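Local atomic coordinates of phenylacetate-coenzyme A ligase (Bacteroides vulgatus, PDB entry 3LAX), a protein that belongs to the family of AMP-binding enzymes, this fragment being the small alpha/beta C-terminal domain, in which helices pack against a mixed beta-sheet. Residues Leu24-Leu29 against Thr67-Arg72; Gly61-Leu66 against Val84-Lys89; Ile7-Val12 against Ile35-Ala40; Arg72-Lys75 against Thr81-Val84. All blocks are in the same frame, centred on the assembly; numbering follows the deposited sequence.

Contact 1: residues Leu24-Leu29 against Thr67-Arg72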
# COMPACT_ATOMS: atom_id res chain seq x y z
N LEU A 24 6.87 3.85 6.22
CA LEU A 24 7.35 5.02 6.96
C LEU A 24 8.86 5.21 6.90
O LEU A 24 9.35 6.33 7.08
CB LEU A 24 6.94 4.94 8.42
CG LEU A 24 5.60 5.56 8.80
CD1 LEU A 24 5.29 5.17 10.24
CD2 LEU A 24 5.62 7.08 8.61
N GLN A 25 9.60 4.14 6.66
CA GLN A 25 11.06 4.22 6.67
C GLN A 25 11.64 4.87 5.42
O GLN A 25 12.81 5.26 5.41
CB GLN A 25 11.69 2.83 6.87
CG GLN A 25 11.87 2.42 8.33
CD GLN A 25 12.69 3.42 9.13
OE1 GLN A 25 13.90 3.56 8.93
NE2 GLN A 25 12.04 4.13 10.05
N PHE A 26 10.83 4.99 4.36
CA PHE A 26 11.31 5.58 3.10
C PHE A 26 11.24 7.10 3.09
O PHE A 26 10.15 7.69 3.17
CB PHE A 26 10.52 5.05 1.90
CG PHE A 26 10.77 3.61 1.58
CD1 PHE A 26 11.71 3.25 0.63
CD2 PHE A 26 10.08 2.60 2.25
CE1 PHE A 26 11.94 1.92 0.33
CE2 PHE A 26 10.31 1.27 1.96
CZ PHE A 26 11.25 0.92 1.00
N LYS A 27 12.41 7.74 2.98
CA LYS A 27 12.46 9.20 2.94
C LYS A 27 11.73 9.72 1.71
O LYS A 27 11.22 10.84 1.73
CB LYS A 27 13.91 9.69 2.96
CG LYS A 27 14.75 9.21 1.79
CD LYS A 27 16.22 9.54 2.00
CE LYS A 27 16.46 11.05 2.08
NZ LYS A 27 16.13 11.65 3.41
N GLU A 28 11.65 8.90 0.67
CA GLU A 28 11.02 9.31 -0.57
C GLU A 28 9.50 9.36 -0.48
O GLU A 28 8.85 9.85 -1.40
CB GLU A 28 11.38 8.34 -1.70
CG GLU A 28 12.88 8.23 -1.97
CD GLU A 28 13.56 7.08 -1.21
OE1 GLU A 28 13.05 6.61 -0.16
OE2 GLU A 28 14.64 6.66 -1.69
N LEU A 29 8.94 8.82 0.60
CA LEU A 29 7.48 8.71 0.72
C LEU A 29 6.91 9.64 1.78
O LEU A 29 7.57 9.95 2.77
CB LEU A 29 7.08 7.27 1.07
CG LEU A 29 7.53 6.16 0.13
CD1 LEU A 29 7.06 4.79 0.67
CD2 LEU A 29 7.00 6.38 -1.29
N THR A 67 9.61 1.71 -6.38
CA THR A 67 8.40 0.89 -6.40
C THR A 67 8.77 -0.58 -6.18
O THR A 67 8.13 -1.29 -5.40
CB THR A 67 7.63 1.07 -7.73
OG1 THR A 67 7.23 2.43 -7.86
CG2 THR A 67 6.38 0.19 -7.74
N ARG A 68 9.82 -1.03 -6.87
CA ARG A 68 10.30 -2.41 -6.76
C ARG A 68 10.74 -2.73 -5.33
O ARG A 68 10.39 -3.78 -4.78
CB ARG A 68 11.46 -2.61 -7.74
CG ARG A 68 12.22 -3.93 -7.64
CD ARG A 68 13.58 -3.76 -8.37
NE ARG A 68 14.27 -5.02 -8.64
CZ ARG A 68 15.51 -5.12 -9.11
NH1 ARG A 68 16.23 -4.03 -9.35
NH2 ARG A 68 16.04 -6.31 -9.33
N GLU A 69 11.51 -1.83 -4.73
CA GLU A 69 12.01 -2.08 -3.38
C GLU A 69 10.88 -2.13 -2.35
O GLU A 69 10.88 -2.98 -1.45
CB GLU A 69 13.05 -1.01 -2.99
CG GLU A 69 13.56 -1.15 -1.56
CD GLU A 69 14.31 -2.46 -1.28
OE1 GLU A 69 14.63 -3.23 -2.22
OE2 GLU A 69 14.59 -2.71 -0.10
N ILE A 70 9.91 -1.24 -2.48
CA ILE A 70 8.75 -1.26 -1.58
C ILE A 70 7.99 -2.58 -1.73
O ILE A 70 7.60 -3.22 -0.74
CB ILE A 70 7.80 -0.06 -1.84
CG1 ILE A 70 8.50 1.26 -1.51
CG2 ILE A 70 6.51 -0.21 -1.03
CD1 ILE A 70 7.89 2.50 -2.19
N THR A 71 7.77 -2.99 -2.98
CA THR A 71 7.05 -4.23 -3.26
C THR A 71 7.75 -5.43 -2.61
O THR A 71 7.11 -6.27 -1.97
CB THR A 71 6.89 -4.45 -4.77
OG1 THR A 71 6.23 -3.31 -5.34
CG2 THR A 71 6.05 -5.70 -5.06
N ARG A 72 9.06 -5.49 -2.78
CA ARG A 72 9.89 -6.55 -2.22
C ARG A 72 9.76 -6.60 -0.70
O ARG A 72 9.51 -7.66 -0.11
CB ARG A 72 11.34 -6.27 -2.61
CG ARG A 72 12.32 -7.42 -2.49
CD ARG A 72 13.52 -7.18 -3.42
NE ARG A 72 13.73 -5.75 -3.68
CZ ARG A 72 14.30 -5.27 -4.79
NH1 ARG A 72 14.71 -6.11 -5.73
NH2 ARG A 72 14.46 -3.96 -4.95

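Contact 2: residues Gly61-Leu66 against Val84-Lys89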
# COMPACT_ATOMS: atom_id res chain seq x y z
N GLY A 61 13.28 6.14 -13.75
CA GLY A 61 14.11 4.99 -13.41
C GLY A 61 14.18 4.82 -11.90
O GLY A 61 14.04 3.70 -11.37
N ARG A 62 14.40 5.92 -11.20
CA ARG A 62 14.43 5.91 -9.74
C ARG A 62 13.05 5.59 -9.16
O ARG A 62 12.93 4.84 -8.18
CB ARG A 62 14.93 7.26 -9.23
CG ARG A 62 16.38 7.53 -9.59
CD ARG A 62 17.32 6.52 -8.95
NE ARG A 62 18.36 6.07 -9.86
CZ ARG A 62 18.41 4.86 -10.42
NH1 ARG A 62 17.46 3.97 -10.15
NH2 ARG A 62 19.40 4.54 -11.24
N LEU A 63 11.99 6.13 -9.76
CA LEU A 63 10.64 5.85 -9.27
C LEU A 63 10.35 4.36 -9.38
O LEU A 63 9.80 3.74 -8.44
CB LEU A 63 9.61 6.65 -10.07
CG LEU A 63 8.20 6.72 -9.46
CD1 LEU A 63 8.23 7.66 -8.28
CD2 LEU A 63 7.20 7.21 -10.49
N GLN A 64 10.75 3.75 -10.50
CA GLN A 64 10.57 2.32 -10.70
C GLN A 64 11.35 1.51 -9.67
O GLN A 64 10.83 0.54 -9.13
CB GLN A 64 11.06 1.89 -12.09
CG GLN A 64 10.13 2.19 -13.24
CD GLN A 64 10.72 1.69 -14.55
OE1 GLN A 64 10.00 1.20 -15.42
NE2 GLN A 64 12.03 1.79 -14.69
N ALA A 65 12.60 1.89 -9.42
CA ALA A 65 13.43 1.17 -8.45
C ALA A 65 12.81 1.25 -7.06
O ALA A 65 12.78 0.26 -6.32
CB ALA A 65 14.84 1.75 -8.43
N LEU A 66 12.31 2.43 -6.71
CA LEU A 66 11.64 2.65 -5.43
C LEU A 66 10.41 1.75 -5.33
O LEU A 66 10.20 1.09 -4.30
CB LEU A 66 11.25 4.13 -5.30
CG LEU A 66 10.42 4.55 -4.09
CD1 LEU A 66 11.11 4.20 -2.77
CD2 LEU A 66 10.08 6.04 -4.17
N VAL A 84 1.99 -2.09 -5.83
CA VAL A 84 2.36 -0.81 -5.25
C VAL A 84 2.28 0.31 -6.29
O VAL A 84 2.83 0.18 -7.39
CB VAL A 84 3.77 -0.87 -4.64
CG1 VAL A 84 4.21 0.51 -4.12
CG2 VAL A 84 3.82 -1.94 -3.52
N LYS A 85 1.57 1.38 -5.94
CA LYS A 85 1.44 2.54 -6.82
C LYS A 85 1.85 3.80 -6.07
O LYS A 85 1.23 4.16 -5.07
CB LYS A 85 0.00 2.68 -7.31
CG LYS A 85 -0.49 1.51 -8.15
CD LYS A 85 -1.90 1.76 -8.66
CE LYS A 85 -2.38 0.62 -9.53
NZ LYS A 85 -3.77 0.85 -10.01
N LEU A 86 2.89 4.47 -6.57
CA LEU A 86 3.32 5.72 -5.97
C LEU A 86 2.51 6.83 -6.63
O LEU A 86 2.40 6.88 -7.86
CB LEU A 86 4.82 5.93 -6.16
CG LEU A 86 5.62 4.75 -5.61
CD1 LEU A 86 7.13 5.00 -5.68
CD2 LEU A 86 5.20 4.39 -4.19
N VAL A 87 1.94 7.70 -5.81
CA VAL A 87 1.05 8.75 -6.29
C VAL A 87 1.57 10.09 -5.82
O VAL A 87 2.33 10.17 -4.85
CB VAL A 87 -0.42 8.51 -5.83
CG1 VAL A 87 -0.92 7.15 -6.32
CG2 VAL A 87 -0.54 8.62 -4.31
N PRO A 88 1.17 11.17 -6.51
CA PRO A 88 1.70 12.49 -6.15
C PRO A 88 1.31 12.91 -4.74
O PRO A 88 0.28 12.49 -4.21
CB PRO A 88 1.02 13.42 -7.16
CG PRO A 88 0.65 12.53 -8.30
CD PRO A 88 0.31 11.21 -7.70
N LYS A 89 2.14 13.76 -4.13
CA LYS A 89 1.80 14.32 -2.84
C LYS A 89 0.41 14.95 -2.90
O LYS A 89 0.10 15.71 -3.82
CB LYS A 89 2.84 15.35 -2.43
CG LYS A 89 2.54 16.04 -1.12
CD LYS A 89 3.67 16.95 -0.73
CE LYS A 89 3.20 18.06 0.20
NZ LYS A 89 2.90 19.32 -0.55

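Contact 3: residues Ile7-Val12 against Ile35-Ala40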
# COMPACT_ATOMS: atom_id res chain seq x y z
N ILE A 7 -6.83 -7.88 8.34
CA ILE A 7 -7.57 -8.24 7.15
C ILE A 7 -7.18 -9.63 6.72
O ILE A 7 -6.18 -10.19 7.17
CB ILE A 7 -7.34 -7.24 6.01
CG1 ILE A 7 -5.88 -7.25 5.57
CG2 ILE A 7 -7.73 -5.84 6.46
CD1 ILE A 7 -5.57 -6.32 4.42
N ILE A 8 -7.99 -10.22 5.85
CA ILE A 8 -7.72 -11.54 5.33
C ILE A 8 -7.79 -11.50 3.81
O ILE A 8 -8.79 -11.07 3.24
CB ILE A 8 -8.72 -12.56 5.88
CG1 ILE A 8 -8.56 -12.68 7.40
CG2 ILE A 8 -8.53 -13.92 5.21
CD1 ILE A 8 -9.64 -13.52 8.07
N LEU A 9 -6.72 -11.93 3.16
CA LEU A 9 -6.63 -11.89 1.71
C LEU A 9 -6.11 -13.22 1.20
O LEU A 9 -5.02 -13.65 1.57
CB LEU A 9 -5.72 -10.75 1.28
CG LEU A 9 -5.51 -10.58 -0.23
CD1 LEU A 9 -6.78 -10.08 -0.90
CD2 LEU A 9 -4.38 -9.62 -0.46
N LYS A 10 -6.89 -13.86 0.32
CA LYS A 10 -6.56 -15.19 -0.17
C LYS A 10 -6.08 -16.13 0.93
O LYS A 10 -5.05 -16.80 0.77
CB LYS A 10 -5.50 -15.10 -1.28
CG LYS A 10 -6.05 -15.28 -2.68
CD LYS A 10 -7.35 -14.51 -2.87
CE LYS A 10 -7.95 -14.81 -4.22
NZ LYS A 10 -9.38 -14.40 -4.30
N GLY A 11 -6.80 -16.17 2.05
CA GLY A 11 -6.47 -17.05 3.16
C GLY A 11 -5.40 -16.54 4.10
O GLY A 11 -5.17 -17.13 5.15
N VAL A 12 -4.76 -15.43 3.75
CA VAL A 12 -3.62 -14.93 4.52
C VAL A 12 -4.02 -13.76 5.42
O VAL A 12 -4.50 -12.73 4.94
CB VAL A 12 -2.46 -14.48 3.59
CG1 VAL A 12 -1.27 -13.97 4.40
CG2 VAL A 12 -2.03 -15.62 2.66
N ILE A 35 -4.64 1.26 1.31
CA ILE A 35 -4.64 -0.12 0.87
C ILE A 35 -6.03 -0.41 0.33
O ILE A 35 -7.02 -0.27 1.04
CB ILE A 35 -4.38 -1.06 2.07
CG1 ILE A 35 -3.02 -0.76 2.73
CG2 ILE A 35 -4.46 -2.51 1.65
CD1 ILE A 35 -2.89 -1.36 4.14
N THR A 36 -6.12 -0.77 -0.95
CA THR A 36 -7.42 -1.08 -1.54
C THR A 36 -7.51 -2.56 -1.86
O THR A 36 -6.64 -3.11 -2.53
CB THR A 36 -7.70 -0.26 -2.83
OG1 THR A 36 -7.69 1.13 -2.52
CG2 THR A 36 -9.08 -0.63 -3.40
N LEU A 37 -8.56 -3.21 -1.36
CA LEU A 37 -8.79 -4.63 -1.61
C LEU A 37 -9.96 -4.74 -2.57
O LEU A 37 -11.02 -4.14 -2.35
CB LEU A 37 -9.13 -5.37 -0.31
CG LEU A 37 -8.08 -5.22 0.80
CD1 LEU A 37 -8.57 -5.79 2.13
CD2 LEU A 37 -6.75 -5.84 0.41
N GLU A 38 -9.79 -5.49 -3.65
CA GLU A 38 -10.91 -5.69 -4.55
C GLU A 38 -10.90 -7.07 -5.18
O GLU A 38 -9.92 -7.80 -5.08
CB GLU A 38 -10.97 -4.59 -5.61
CG GLU A 38 -9.66 -4.30 -6.29
CD GLU A 38 -9.64 -2.92 -6.92
OE1 GLU A 38 -10.66 -2.53 -7.54
OE2 GLU A 38 -8.61 -2.23 -6.79
N THR A 39 -12.01 -7.42 -5.80
CA THR A 39 -12.12 -8.68 -6.49
C THR A 39 -11.99 -8.42 -7.98
O THR A 39 -12.85 -7.81 -8.60
CB THR A 39 -13.46 -9.36 -6.17
OG1 THR A 39 -13.60 -9.46 -4.74
CG2 THR A 39 -13.52 -10.76 -6.79
N ALA A 40 -10.87 -8.86 -8.55
CA ALA A 40 -10.60 -8.71 -9.98
C ALA A 40 -10.95 -10.01 -10.69
O ALA A 40 -10.25 -11.02 -10.53
CB ALA A 40 -9.14 -8.36 -10.21

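Contact 4: residues Arg72-Lys75 against Thr81-Val84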
# COMPACT_ATOMS: atom_id res chain seq x y z
N ARG A 72 9.06 -5.49 -2.78
CA ARG A 72 9.89 -6.55 -2.22
C ARG A 72 9.76 -6.60 -0.70
O ARG A 72 9.51 -7.66 -0.11
CB ARG A 72 11.34 -6.27 -2.61
CG ARG A 72 12.32 -7.42 -2.49
CD ARG A 72 13.52 -7.18 -3.42
NE ARG A 72 13.73 -5.75 -3.68
CZ ARG A 72 14.30 -5.27 -4.79
NH1 ARG A 72 14.71 -6.11 -5.73
NH2 ARG A 72 14.46 -3.96 -4.95
N GLN A 73 9.94 -5.45 -0.06
CA GLN A 73 9.87 -5.40 1.40
C GLN A 73 8.48 -5.77 1.92
O GLN A 73 8.36 -6.48 2.93
CB GLN A 73 10.27 -4.03 1.93
CG GLN A 73 11.77 -3.76 1.84
CD GLN A 73 12.17 -2.54 2.63
OE1 GLN A 73 11.53 -2.19 3.62
NE2 GLN A 73 13.23 -1.87 2.18
N LEU A 74 7.44 -5.29 1.24
CA LEU A 74 6.07 -5.63 1.67
C LEU A 74 5.81 -7.13 1.52
O LEU A 74 5.25 -7.76 2.42
CB LEU A 74 5.01 -4.82 0.92
CG LEU A 74 5.03 -3.32 1.22
CD1 LEU A 74 3.99 -2.59 0.40
CD2 LEU A 74 4.79 -3.09 2.71
N LYS A 75 6.19 -7.70 0.38
CA LYS A 75 6.01 -9.14 0.20
C LYS A 75 6.73 -9.93 1.31
O LYS A 75 6.18 -10.88 1.87
CB LYS A 75 6.48 -9.61 -1.18
CG LYS A 75 6.21 -11.12 -1.38
CD LYS A 75 6.54 -11.64 -2.76
CE LYS A 75 6.01 -13.08 -2.90
NZ LYS A 75 6.46 -13.79 -4.15
N THR A 81 2.01 -10.61 -2.50
CA THR A 81 2.56 -9.51 -3.28
C THR A 81 1.50 -8.46 -3.56
O THR A 81 0.52 -8.74 -4.25
CB THR A 81 3.12 -10.02 -4.62
OG1 THR A 81 4.13 -11.00 -4.35
CG2 THR A 81 3.73 -8.88 -5.42
N PRO A 82 1.68 -7.24 -3.01
CA PRO A 82 0.72 -6.19 -3.34
C PRO A 82 1.12 -5.50 -4.63
O PRO A 82 2.28 -5.56 -5.04
CB PRO A 82 0.88 -5.22 -2.18
CG PRO A 82 2.35 -5.33 -1.83
CD PRO A 82 2.74 -6.76 -2.11
N ARG A 83 0.16 -4.84 -5.25
CA ARG A 83 0.48 -3.93 -6.34
C ARG A 83 0.75 -2.56 -5.73
O ARG A 83 -0.14 -1.95 -5.16
CB ARG A 83 -0.66 -3.85 -7.35
CG ARG A 83 -0.43 -2.82 -8.44
CD ARG A 83 0.92 -3.02 -9.13
NE ARG A 83 0.79 -2.98 -10.59
CZ ARG A 83 0.62 -1.87 -11.30
NH1 ARG A 83 0.55 -0.69 -10.69
NH2 ARG A 83 0.52 -1.94 -12.62
N VAL A 84 1.99 -2.09 -5.83
CA VAL A 84 2.36 -0.81 -5.25
C VAL A 84 2.28 0.31 -6.29
O VAL A 84 2.83 0.18 -7.39
CB VAL A 84 3.77 -0.87 -4.64
CG1 VAL A 84 4.21 0.51 -4.12
CG2 VAL A 84 3.82 -1.94 -3.52

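Contact 1: residues Leu24-Leu29 against Thr67-Arg72
Phe-26 lays one face of its ring on Ile-70, where the loop after helix 16-24 folds back on helix 60-78, the helix of the domain's beta-alpha-beta unit. The touching atom is Ile-70 CG1, a CH-pi donor 3.9 Å from the centroid of the Phe-26 ring and 17° off the ring normal, displaced toward the CZ rim. One residue earlier on the helix, Glu-69 comes to the ring's edge near its plane, with its CG 4.0 Å from Phe-26 CE1. The next atom along the isoleucine, Ile-70 CD1, meets Leu-29 CD1 tip to tip at 3.8 Å, with Leu-23 of helix 16-24 packing on both residues.

A type I turn brings Phe-26 and Leu-29 to the same helix face, closed by Leu-29 N to Phe-26 O at 3.1 Å. Glu-69 CG reaches the ring edge by standing anti to the backbone N (chi1 177°), and a bend at chi2 (63°) carries the carboxylate on to Gln-73, whose NE2 is hydrogen-bonded to OE2. Farther back on the helix, Thr-67 O accepts from Thr-71 N and, on the opposite face of its plane, from Thr-71 OG1 at 2.8 Å.

Contact 2: residues Gly61-Leu66 against Val84-Lys89
Leu-66 and Leu-86 supply the tightest apolar touch here, with Leu-66 CD2 only 3.5 Å from Leu-86 CD1, closer than carbons usually sit. The same methyl of Leu-86 is 3.7 Å from Leu-66 CG, so it rests on the branch point as well as on one branch. Leu-63, a turn earlier on the helix, adds a second, looser and less certain touch: in one of its two modelled conformers, its CD1 lies 3.9 Å from Leu-86 CD1, the two side chains sliding past each other in opposite directions. Leu-86 CD1 is then shared by both helix leucines. It can reach them because CD1 is anti to CA (chi2 -175°), at the far end of an extended side chain that starts out toward the helix. Leu-66 meets it by setting CG anti to its backbone N (chi1 174°), which brings the end of the side chain nearer the strand than its first bond would suggest.

These residues belong to a beta-alpha-beta unit, strand 43-52, helix 60-78 and strand 83-87, whose two strands run parallel and side by side. Leu-86 looks from the sheet to the covering helix and also packs on Val-50 and Leu-52 of the neighbouring strand; Leu-63 touches Leu-52 too.

The polar bonds run within the elements. Along the helix, Leu-66 N donates to Arg-62 O at 2.9 Å, while Leu-63 O accepts from Thr-67 OG1. On the strand side, the backbones of Lys-85 and Val-87 are hydrogen-bonded to Val-48, Val-50 and Leu-52 of strand 43-52.

Contact 3: residues Ile7-Val12 against Ile35-Ala40
Ile-7, Leu-9 and Leu-37 meet without a ring, amide or other flat side-chain group, so there is no face or edge to occupy: methyl groups of branched side chains do all the touching. The nearest pair is Ile-7 CD1 and Leu-37 CD1, 3.8 Å apart at the ends of side chains that cross at a slant. Ile-7 reaches it with CG1 between the backbone N and the carbonyl carbon (chi1 64°), a crowded position, and CD1 extended beyond. Leu-9 approaches the other branch of the same leucine more loosely, its CD1 4.4 Å from Leu-37 CD2.

Ile-7 and Leu-9 are two residues apart on one strand of a small beta-hairpin, 7-9 with 12-14, and both direct their side chains to strand 32-40 of the larger mixed sheet. A type I' turn from Leu-9 to Val-12 closes the hairpin; Lys-10 and Gly-11 at its corners both have positive phi. Two backbone bonds clamp it, Leu-9 N to Val-12 O at 3.0 Å and Val-12 N to Leu-9 O at 2.8 Å. Around this, Met-46 packs on Ile-7, and Arg-106 touches both Leu-9 and Leu-37.

The direct contact between 7-12 and 35-40 is thus methyl packing with no directional bond, which implies that polar ties must come from outside it, as where Arg-106 NH1 bonds to Ile-8 O.

Contact 4: residues Arg72-Lys75 against Thr81-Val84
The return from helix to strand in the beta-alpha-beta unit 43-52, 60-78, 83-87 brings Leu-74 and Lys-75, late in the helix, against the chain that leads into strand 83-87. The backbones come close here: the CA atoms of Lys-75 and Thr-81 are 4.9 Å apart.

Leu-74 makes the apolar half of the contact. Its CB lies 3.9 Å from Pro-82 CG, and its CD1 is equally close to that ring atom, so the proline corner sits against both the root and one tip of the leucine. The same CD1 touches Val-84 CG2 at 4.0 Å, spanning from the loop to the first residues of the strand. CG stands anti to the carbonyl carbon (chi1 -67°) with the chain extended to CD1, which takes that methyl to both partners; the leucine also packs on Ile-19 and Ile-22 of helix 16-24. Pro-82 in turn rests on Met-46 and Val-48 of strand 43-52.

Lys-75 forms the outer, more exposed half. Its fully extended chain passes obliquely across the hydroxyl of Thr-81, so that successive methylenes rather than the ammonium come nearest. The approach of Lys-75 CD to Thr-81 OG1 is unusually short for carbon and oxygen and doubtful in detail. Lys-75 NZ, at the end of the chain, is 3.6 Å from Thr-81 OG1 and is not hydrogen-bonded to it.

How the contacts relate
Helix 60-78 carries contacts 1, 2 and 4. Contacts 1 and 2 have centres about 8 Å apart and touch directly, Phe-26 CD1 lying 3.6 Å from Leu-66 CD1 and Thr-67 OG1 3.4 Å from Leu-86 CD1. Contact 1 also abuts contact 4, with which it shares Arg-72: Thr-71 OG1 is 3.3 Å from Val-84 CG2. Val-84 is common to contacts 2 and 4, which fix strand 83-87 to the helix at two levels, centres about 13 Å apart. Contact 3 stands off: its centre is about 22 Å from that of contact 2, on the opposite side of the chain's centre, yet it reaches the same mixed sheet through strand 32-40.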